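Local coordinates for protein aphrodisin (Mesocricetus auratus, PDB 1E5P) that acts as an aphrodisiac pheromone that elicits copulatory behaviour in male hamsters, and belongs to the odorant-binding lipocalins, at residues L6-T12 against Y32-C38; S89-F93 against E122-L126. All blocks are in the same frame, centred on the assembly; numbering follows the deposited sequence. Where two conformers were deposited one is given.

Contact 1: residues L6-T12 against Y32-C38; sequences LQGKWYT and YFRHIDC
Gln7 reaches across to the far strand with both ends of its amide, in one of its two conformers. OE1 accepts Cys38 N at 2.8 Å in a nearly straight bond, with the donor above the carbonyl plane. NE2 gives a more bent bond to Asp37 OD1, 2.9 Å away, and meets it from above the carboxylate. Amide and carboxylate planes are turned 62° apart. CG lies anti to the backbone N (chi1 171°) and the chain bends at chi2, which lays the amide beside the strand.

Gly8 and Ile36 form an antiparallel hydrogen-bonded pair, with Gly8 N to Ile36 O and Ile36 N to Gly8 O both 2.9 Å. The His35 ring lies flat against Gly8. Gly8 O sits over the centre of one face, and Gly8 CA makes a CH-pi contact on the ring, 4.3 Å from its centroid. Water 1 joins His35 NE2 to Gln7 NE2.

Trp10 and Ile36 meet on the inner side, CD1 to CD1 at 3.8 Å, with Ile92 packed on both. The indole NE1 turns back to Leu6 O. This is the start of the first barrel strand of the lipocalin fold, where a Gly-x-Trp sequence is the family signature. Farther along, Arg34 NH1 lies at the edge of the Tyr11 ring, and Tyr11 CE1 lies over one guanidinium face, the planes 62° apart. Its NH2 makes a salt bridge to Asp147. Arg34 and His35 form a classic beta bulge opposite Thr48. Thr12 OG1 accepts Phe33 N at 2.8 Å and is also hydrogen-bonded to Phe31 O.

Bonds at both ends of the Gln7 amide fix its rotation. With Thr12, it continues the strand pairing past the regular ladder.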
loop_
_atom_site.group_PDB
_atom_site.type_symbol
_atom_site.label_atom_id
_atom_site.label_comp_id
_atom_site.label_asym_id
_atom_site.label_seq_id
_atom_site.Cartn_x
_atom_site.Cartn_y
_atom_site.Cartn_z
ATOM N N LEU A 6 -7.611 7.969 -7.949
ATOM C CA LEU A 6 -7.303 6.715 -7.284
ATOM C C LEU A 6 -8.171 5.572 -7.783
ATOM O O LEU A 6 -7.774 4.397 -7.667
ATOM C CB LEU A 6 -7.455 6.872 -5.773
ATOM C CG LEU A 6 -6.561 7.844 -5.021
ATOM C CD1 LEU A 6 -6.989 7.925 -3.555
ATOM C CD2 LEU A 6 -5.094 7.482 -5.126
ATOM N N GLN A 7 -9.335 5.832 -8.337
ATOM C CA GLN A 7 -10.265 4.810 -8.806
ATOM C C GLN A 7 -9.789 3.918 -9.935
ATOM O O GLN A 7 -9.249 4.414 -10.933
ATOM C CB GLN A 7 -11.542 5.559 -9.256
ATOM C CG GLN A 7 -12.567 4.710 -9.972
ATOM C CD GLN A 7 -13.606 4.079 -9.076
ATOM O OE1 GLN A 7 -14.223 4.748 -8.238
ATOM N NE2 GLN A 7 -13.813 2.779 -9.273
ATOM N N GLY A 8 -9.966 2.590 -9.822
ATOM C CA GLY A 8 -9.617 1.649 -10.854
ATOM C C GLY A 8 -8.890 0.390 -10.388
ATOM O O GLY A 8 -8.755 0.142 -9.197
ATOM N N LYS A 9 -8.484 -0.427 -11.347
ATOM C CA LYS A 9 -7.756 -1.672 -11.077
ATOM C C LYS A 9 -6.297 -1.324 -10.776
ATOM O O LYS A 9 -5.674 -0.463 -11.399
ATOM C CB LYS A 9 -7.818 -2.571 -12.303
ATOM C CG LYS A 9 -6.859 -3.746 -12.306
ATOM C CD LYS A 9 -6.977 -4.489 -13.637
ATOM C CE LYS A 9 -7.105 -5.985 -13.416
ATOM N NZ LYS A 9 -7.307 -6.695 -14.718
ATOM N N TRP A 10 -5.758 -1.938 -9.716
ATOM C CA TRP A 10 -4.377 -1.685 -9.320
ATOM C C TRP A 10 -3.783 -2.973 -8.706
ATOM O O TRP A 10 -4.540 -3.784 -8.174
ATOM C CB TRP A 10 -4.279 -0.632 -8.208
ATOM C CG TRP A 10 -4.744 0.729 -8.599
ATOM C CD1 TRP A 10 -5.983 1.268 -8.363
ATOM C CD2 TRP A 10 -4.002 1.713 -9.334
ATOM N NE1 TRP A 10 -6.042 2.536 -8.910
ATOM C CE2 TRP A 10 -4.847 2.826 -9.505
ATOM C CE3 TRP A 10 -2.706 1.745 -9.842
ATOM C CZ2 TRP A 10 -4.420 3.977 -10.174
ATOM C CZ3 TRP A 10 -2.291 2.888 -10.513
ATOM C CH2 TRP A 10 -3.153 3.976 -10.660
ATOM N N TYR A 11 -2.473 -3.082 -8.838
ATOM C CA TYR A 11 -1.709 -4.171 -8.245
ATOM C C TYR A 11 -0.618 -3.580 -7.348
ATOM O O TYR A 11 -0.200 -2.456 -7.550
ATOM C CB TYR A 11 -1.004 -5.005 -9.335
ATOM C CG TYR A 11 -1.966 -5.674 -10.290
ATOM C CD1 TYR A 11 -2.621 -6.837 -9.921
ATOM C CD2 TYR A 11 -2.217 -5.130 -11.541
ATOM C CE1 TYR A 11 -3.512 -7.461 -10.777
ATOM C CE2 TYR A 11 -3.103 -5.741 -12.413
ATOM C CZ TYR A 11 -3.738 -6.902 -12.026
ATOM O OH TYR A 11 -4.620 -7.529 -12.873
ATOM N N THR A 12 -0.186 -4.330 -6.329
ATOM C CA THR A 12 0.949 -3.860 -5.527
ATOM C C THR A 12 2.239 -4.197 -6.289
ATOM O O THR A 12 2.458 -5.367 -6.648
ATOM C CB THR A 12 1.017 -4.553 -4.161
ATOM O OG1 THR A 12 -0.212 -4.365 -3.476
ATOM C CG2 THR A 12 2.128 -3.929 -3.301
ATOM N N TYR A 32 -1.675 -7.425 -1.541
ATOM C CA TYR A 32 -1.699 -7.408 -2.989
ATOM C C TYR A 32 -2.978 -6.705 -3.469
ATOM O O TYR A 32 -4.064 -7.282 -3.430
ATOM C CB TYR A 32 -1.630 -8.843 -3.512
ATOM C CG TYR A 32 -0.454 -9.656 -2.957
ATOM C CD1 TYR A 32 -0.534 -10.384 -1.792
ATOM C CD2 TYR A 32 0.751 -9.609 -3.649
ATOM C CE1 TYR A 32 0.574 -11.098 -1.329
ATOM C CE2 TYR A 32 1.856 -10.326 -3.208
ATOM C CZ TYR A 32 1.753 -11.047 -2.044
ATOM O OH TYR A 32 2.846 -11.759 -1.570
ATOM N N PHE A 33 -2.801 -5.439 -3.893
ATOM C CA PHE A 33 -3.979 -4.713 -4.377
ATOM C C PHE A 33 -4.693 -5.436 -5.518
ATOM O O PHE A 33 -4.091 -6.163 -6.302
ATOM C CB PHE A 33 -3.563 -3.348 -4.971
ATOM C CG PHE A 33 -3.464 -2.172 -4.077
ATOM C CD1 PHE A 33 -4.590 -1.551 -3.554
ATOM C CD2 PHE A 33 -2.224 -1.610 -3.799
ATOM C CE1 PHE A 33 -4.478 -0.435 -2.752
ATOM C CE2 PHE A 33 -2.103 -0.487 -2.994
ATOM C CZ PHE A 33 -3.236 0.083 -2.468
ATOM N N ARG A 34 -6.004 -5.162 -5.615
ATOM C CA ARG A 34 -6.787 -5.557 -6.776
ATOM C C ARG A 34 -7.596 -4.359 -7.300
ATOM O O ARG A 34 -7.698 -4.233 -8.531
ATOM C CB ARG A 34 -7.756 -6.711 -6.486
ATOM C CG ARG A 34 -7.026 -8.052 -6.234
ATOM C CD ARG A 34 -6.463 -8.587 -7.534
ATOM N NE ARG A 34 -5.791 -9.901 -7.470
ATOM C CZ ARG A 34 -4.485 -9.999 -7.210
ATOM N NH1 ARG A 34 -3.744 -8.924 -6.986
ATOM N NH2 ARG A 34 -3.902 -11.200 -7.212
ATOM N N HIS A 35 -8.106 -3.487 -6.431
ATOM C CA HIS A 35 -8.965 -2.411 -6.989
ATOM C C HIS A 35 -9.188 -1.349 -5.938
ATOM O O HIS A 35 -9.073 -1.637 -4.743
ATOM C CB HIS A 35 -10.348 -3.049 -7.291
ATOM C CG HIS A 35 -11.089 -2.334 -8.393
ATOM N ND1 HIS A 35 -10.916 -2.679 -9.716
ATOM C CD2 HIS A 35 -11.958 -1.313 -8.381
ATOM C CE1 HIS A 35 -11.666 -1.902 -10.484
ATOM N NE2 HIS A 35 -12.307 -1.051 -9.699
ATOM N N ILE A 36 -9.465 -0.116 -6.383
ATOM C CA ILE A 36 -9.818 0.961 -5.482
ATOM C C ILE A 36 -11.113 1.580 -6.071
ATOM O O ILE A 36 -11.137 1.797 -7.274
ATOM C CB ILE A 36 -8.743 2.055 -5.416
ATOM C CG1 ILE A 36 -7.464 1.480 -4.776
ATOM C CG2 ILE A 36 -9.242 3.256 -4.616
ATOM C CD1 ILE A 36 -6.308 2.471 -4.759
ATOM N N ASP A 37 -12.109 1.721 -5.222
ATOM C CA ASP A 37 -13.371 2.373 -5.675
ATOM C C ASP A 37 -13.525 3.616 -4.812
ATOM O O ASP A 37 -13.385 3.519 -3.590
ATOM C CB ASP A 37 -14.556 1.420 -5.530
ATOM C CG ASP A 37 -14.423 0.274 -6.520
ATOM O OD1 ASP A 37 -14.711 0.483 -7.714
ATOM O OD2 ASP A 37 -13.996 -0.812 -6.102
ATOM N N CYS A 38 -13.819 4.751 -5.439
ATOM C CA CYS A 38 -13.975 6.004 -4.715
ATOM C C CYS A 38 -15.448 6.405 -4.603
ATOM O O CYS A 38 -16.192 6.165 -5.559
ATOM C CB CYS A 38 -13.310 7.154 -5.526
ATOM S SG CYS A 38 -11.505 7.118 -5.358
HETATM O O HOH W 1 -13.007 0.935 -11.858
HETATM O O HOH W 2 -1.487 -6.840 -6.245
#

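Contact 2: residues S89-F93 against E122-L126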
loop_
_atom_site.group_PDB
_atom_site.type_symbol
_atom_site.label_atom_id
_atom_site.label_comp_id
_atom_site.label_asym_id
_atom_site.label_seq_id
_atom_site.Cartn_x
_atom_site.Cartn_y
_atom_site.Cartn_z
ATOM N N SER A 89 -0.859 8.288 -14.075
ATOM C CA SER A 89 -1.953 7.455 -14.597
ATOM C C SER A 89 -1.725 5.975 -14.417
ATOM O O SER A 89 -2.694 5.196 -14.387
ATOM C CB SER A 89 -2.308 7.832 -16.032
ATOM O OG SER A 89 -3.463 8.684 -16.002
ATOM N N ASP A 90 -0.470 5.527 -14.291
ATOM C CA ASP A 90 -0.192 4.119 -14.137
ATOM C C ASP A 90 0.406 3.781 -12.772
ATOM O O ASP A 90 0.772 2.621 -12.601
ATOM C CB ASP A 90 0.821 3.654 -15.204
ATOM C CG ASP A 90 2.182 4.289 -14.944
ATOM O OD1 ASP A 90 2.245 5.503 -14.679
ATOM O OD2 ASP A 90 3.198 3.576 -14.994
ATOM N N LYS A 91 0.595 4.758 -11.901
ATOM C CA LYS A 91 1.150 4.458 -10.582
ATOM C C LYS A 91 0.656 5.361 -9.484
ATOM O O LYS A 91 0.302 6.528 -9.671
ATOM C CB LYS A 91 2.698 4.423 -10.624
ATOM C CG LYS A 91 3.104 2.930 -10.701
ATOM C CD LYS A 91 4.470 2.728 -11.250
ATOM C CE LYS A 91 4.539 1.539 -12.186
ATOM N NZ LYS A 91 4.128 1.958 -13.564
ATOM N N ILE A 92 0.549 4.782 -8.264
ATOM C CA ILE A 92 0.218 5.575 -7.092
ATOM C C ILE A 92 1.299 5.276 -6.026
ATOM O O ILE A 92 1.533 4.092 -5.752
ATOM C CB ILE A 92 -1.140 5.251 -6.434
ATOM C CG1 ILE A 92 -2.294 5.210 -7.421
ATOM C CG2 ILE A 92 -1.422 6.249 -5.302
ATOM C CD1 ILE A 92 -3.516 4.475 -6.844
ATOM N N PHE A 93 1.956 6.303 -5.529
ATOM C CA PHE A 93 2.917 6.103 -4.420
ATOM C C PHE A 93 2.194 6.537 -3.146
ATOM O O PHE A 93 1.776 7.716 -3.063
ATOM C CB PHE A 93 4.147 7.021 -4.615
ATOM C CG PHE A 93 4.977 6.641 -5.813
ATOM C CD1 PHE A 93 4.533 6.928 -7.093
ATOM C CD2 PHE A 93 6.210 6.029 -5.639
ATOM C CE1 PHE A 93 5.301 6.587 -8.203
ATOM C CE2 PHE A 93 6.968 5.684 -6.744
ATOM C CZ PHE A 93 6.516 5.963 -8.012
ATOM N N GLU A 122 10.731 5.790 -12.074
ATOM C CA GLU A 122 9.831 5.457 -10.941
ATOM C C GLU A 122 10.614 4.950 -9.759
ATOM O O GLU A 122 10.316 5.264 -8.602
ATOM C CB GLU A 122 8.792 4.461 -11.455
ATOM C CG GLU A 122 7.769 5.158 -12.354
ATOM C CD GLU A 122 6.979 4.219 -13.222
ATOM O OE1 GLU A 122 7.282 3.000 -13.261
ATOM O OE2 GLU A 122 6.036 4.713 -13.881
ATOM N N ASN A 123 11.657 4.126 -10.011
ATOM C CA ASN A 123 12.510 3.689 -8.902
ATOM C C ASN A 123 13.202 4.873 -8.252
ATOM O O ASN A 123 13.361 4.937 -7.028
ATOM C CB ASN A 123 13.553 2.664 -9.372
ATOM C CG ASN A 123 13.003 1.255 -9.399
ATOM O OD1 ASN A 123 12.397 0.811 -8.417
ATOM N ND2 ASN A 123 13.209 0.562 -10.512
ATOM N N GLU A 124 13.670 5.868 -9.021
ATOM C CA GLU A 124 14.306 7.045 -8.433
ATOM C C GLU A 124 13.322 7.789 -7.540
ATOM O O GLU A 124 13.672 8.214 -6.435
ATOM C CB GLU A 124 14.831 7.988 -9.534
ATOM C CG GLU A 124 15.381 9.304 -9.010
ATOM C CD GLU A 124 16.626 9.125 -8.156
ATOM O OE1 GLU A 124 17.237 8.050 -8.189
ATOM O OE2 GLU A 124 16.992 10.076 -7.433
ATOM N N ILE A 125 12.079 7.959 -7.988
ATOM C CA ILE A 125 11.057 8.623 -7.161
ATOM C C ILE A 125 10.859 7.852 -5.851
ATOM O O ILE A 125 10.750 8.429 -4.786
ATOM C CB ILE A 125 9.719 8.729 -7.915
ATOM C CG1 ILE A 125 9.881 9.738 -9.067
ATOM C CG2 ILE A 125 8.610 9.172 -6.974
ATOM C CD1 ILE A 125 8.667 9.868 -9.968
ATOM N N LEU A 126 10.802 6.535 -5.940
ATOM C CA LEU A 126 10.644 5.702 -4.743
ATOM C C LEU A 126 11.813 5.889 -3.772
ATOM O O LEU A 126 11.610 6.006 -2.564
ATOM C CB LEU A 126 10.562 4.237 -5.173
ATOM C CG LEU A 126 10.547 3.208 -4.018
ATOM C CD1 LEU A 126 9.347 3.442 -3.121
ATOM C CD2 LEU A 126 10.558 1.816 -4.630
HETATM O O HOH W 3 6.161 0.728 -14.722
#
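The Phe93 ring carries Ile125 on one face. The methyl CG2 stands 3.8 Å above the ring plane, nearer the ring's margin than its centre, in a CH-pi contact 18° off the ring normal. The two side chains cross at about a right angle. At the ring edge, near its plane, lies Glu122 O, 3.9 Å from Phe93 CE2. That carbonyl already accepts the helical bond from Leu126 N. Leu126 CB also touches CE2, and Val111 of the neighbouring strand packs on Phe93 as well. CG of Phe93 lies anti to the carbonyl carbon (chi1 -67°), and the ring extends toward the helix.

Helix 120-132 is the helix that lipocalins carry against the outside of the barrel. Here it rests on strand 91-99. Strand 91-93 and helix 122-126 run almost parallel, 13° apart, with their axes 10.8 Å from each other at closest.

Beside the ring the contact turns ionic. The Lys91 side chain runs roughly perpendicular to that of Glu122. Lys91 NZ makes a salt bridge to the Glu122 carboxylate, with OE1 at 3.3 Å, and its bonds to both oxygens are weak. Asp90 OD2 also comes up to the ammonium, but unusually close, and Asp90 has two conformers, so the detail of this pairing is doubtful. In the conformer described, OD2 would also lie near Glu122 OE2, a like-charge approach that the lysine probably offsets. Water 3 joins NZ to OE1 in a second path. OE1 also accepts Thr119 N, near the start of the helix.

Both contacts bear on the same antiparallel sheet, but in different ways. Contact 1 joins two neighbouring strands of the barrel wall, while contact 2 sets a helix on the outside of that wall. Contact 1 has a buried inner side, with Trp10, Phe33 and Ile36, and a more exposed outer side. In contact 2 Phe93 is buried under the helix. Contact 1 is held by backbone and side-chain hydrogen bonds in equal number, with apolar packing on the inner side; contact 2 relies on one aromatic ring and a charged cluster. They touch at the indole, where Trp10 CE2 lies 3.4 Å from Ile92 CD1. Ile92 points into the barrel toward contact 1, while its neighbours Lys91 and Phe93 point to the helix.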